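Local coordinates for protein ShdD (Sedimentibacter hydroxybenzoicus, PDB 7AE5), which takes part, in an undefined role, in the non-oxidative decarboxylation and detoxification of phenolic derivatives under anaerobic conditions, at residues 14-17 with 23-26. Sequence-based numbering, arbitrary orientation.
Sequences MVDS and WEVY
W23 sets CG between its backbone N and carbonyl carbon (chi1 44°), which brings the six-membered ring of the indole over S17. There CB of S17 stands 3.5 Å from the centroid of that W23 ring, 10° off the normal, a CH-pi contact at the loop end of the antiparallel hairpin of strands 11-16 and 24-28, the second of which leads to C28, one of four cysteines holding the zinc ion. Replacing W23 by an alanine would probably open a gap beside S17 and leave K57 O of the phenolic acid decarboxylase chain without its NE1 donor. Further along, M14 and V15 are together opposite the single residue V25, which defines a classic beta bulge: V25 O accepts a bond from M14 N at 2.7 Å and a weak one from V15 N. The return bond, from V25 N to V15 O at 3.0 Å, has an N-H...O angle of 162°. The V15 and V25 side chains run alongside each other, CG2 of V15 3.8 Å from CB of V25, and both also pack against the decarboxylase chain. On the other sheet face, the D16 and E24 carboxylates are almost perpendicular; NZ of K13 forms a salt bridge with D16 OD1, while D16 OD2 lies 2.7 Å from E24 OE2.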
loop_
_atom_site.group_PDB
_atom_site.type_symbol
_atom_site.label_atom_id
_atom_site.label_comp_id
_atom_site.label_asym_id
_atom_site.label_seq_id
_atom_site.Cartn_x
_atom_site.Cartn_y
_atom_site.Cartn_z
ATOM N N MET H 14 7.713 -24.451 54.926
ATOM C CA MET H 14 7.649 -23.023 55.211
ATOM C C MET H 14 6.816 -22.746 56.457
ATOM O O MET H 14 7.306 -22.157 57.426
ATOM C CB MET H 14 7.080 -22.274 54.004
ATOM C CG MET H 14 7.613 -20.864 53.838
ATOM S SD MET H 14 6.511 -19.850 52.837
ATOM C CE MET H 14 6.943 -20.419 51.195
ATOM N N VAL H 15 5.553 -23.173 56.450
ATOM C CA VAL H 15 4.637 -22.898 57.549
ATOM C C VAL H 15 3.650 -24.046 57.678
ATOM O O VAL H 15 3.377 -24.772 56.717
ATOM C CB VAL H 15 3.874 -21.568 57.345
ATOM C CG1 VAL H 15 4.719 -20.382 57.782
ATOM C CG2 VAL H 15 3.439 -21.428 55.892
ATOM N N ASP H 16 3.117 -24.203 58.882
ATOM C CA ASP H 16 1.914 -24.983 59.116
ATOM C C ASP H 16 0.696 -24.071 59.019
ATOM O O ASP H 16 0.807 -22.845 59.062
ATOM C CB ASP H 16 1.959 -25.651 60.490
ATOM C CG ASP H 16 2.566 -27.036 60.445
ATOM O OD1 ASP H 16 3.800 -27.156 60.604
ATOM O OD2 ASP H 16 1.803 -28.007 60.271
ATOM N N SER H 17 -0.472 -24.683 58.887
ATOM C CA SER H 17 -1.701 -23.902 58.847
ATOM C C SER H 17 -1.931 -23.244 60.204
ATOM O O SER H 17 -1.867 -23.926 61.234
ATOM C CB SER H 17 -2.890 -24.782 58.471
ATOM O OG SER H 17 -2.961 -25.926 59.304
ATOM N N TRP H 23 -3.347 -28.006 56.515
ATOM C CA TRP H 23 -2.356 -28.087 55.449
ATOM C C TRP H 23 -1.010 -27.581 55.948
ATOM O O TRP H 23 -0.886 -27.039 57.048
ATOM C CB TRP H 23 -2.797 -27.286 54.220
ATOM C CG TRP H 23 -3.371 -25.938 54.550
ATOM C CD1 TRP H 23 -4.688 -25.590 54.549
ATOM C CD2 TRP H 23 -2.645 -24.756 54.920
ATOM N NE1 TRP H 23 -4.832 -24.270 54.900
ATOM C CE2 TRP H 23 -3.592 -23.735 55.132
ATOM C CE3 TRP H 23 -1.288 -24.464 55.093
ATOM C CZ2 TRP H 23 -3.228 -22.445 55.509
ATOM C CZ3 TRP H 23 -0.930 -23.183 55.468
ATOM C CH2 TRP H 23 -1.896 -22.188 55.670
ATOM N N GLU H 24 -0.000 -27.776 55.103
ATOM C CA GLU H 24 1.323 -27.196 55.264
ATOM C C GLU H 24 1.733 -26.589 53.929
ATOM O O GLU H 24 1.147 -26.890 52.887
ATOM C CB GLU H 24 2.353 -28.248 55.710
ATOM C CG GLU H 24 1.782 -29.313 56.646
ATOM C CD GLU H 24 2.836 -29.990 57.511
ATOM O OE1 GLU H 24 3.838 -30.485 56.945
ATOM O OE2 GLU H 24 2.654 -30.047 58.749
ATOM N N VAL H 25 2.740 -25.721 53.965
ATOM C CA VAL H 25 3.277 -25.097 52.762
ATOM C C VAL H 25 4.758 -25.425 52.669
ATOM O O VAL H 25 5.508 -25.209 53.629
ATOM C CB VAL H 25 3.054 -23.574 52.750
ATOM C CG1 VAL H 25 3.517 -22.990 51.427
ATOM C CG2 VAL H 25 1.589 -23.251 52.989
ATOM N N TYR H 26 5.175 -25.941 51.519
ATOM C CA TYR H 26 6.562 -26.290 51.256
ATOM C C TYR H 26 7.160 -25.302 50.267
ATOM O O TYR H 26 6.446 -24.665 49.489
ATOM C CB TYR H 26 6.667 -27.720 50.718
ATOM C CG TYR H 26 5.951 -28.725 51.588
ATOM C CD1 TYR H 26 6.509 -29.156 52.782
ATOM C CD2 TYR H 26 4.708 -29.226 51.225
ATOM C CE1 TYR H 26 5.855 -30.069 53.586
ATOM C CE2 TYR H 26 4.046 -30.139 52.023
ATOM C CZ TYR H 26 4.624 -30.556 53.202
ATOM O OH TYR H 26 3.969 -31.465 54.000
#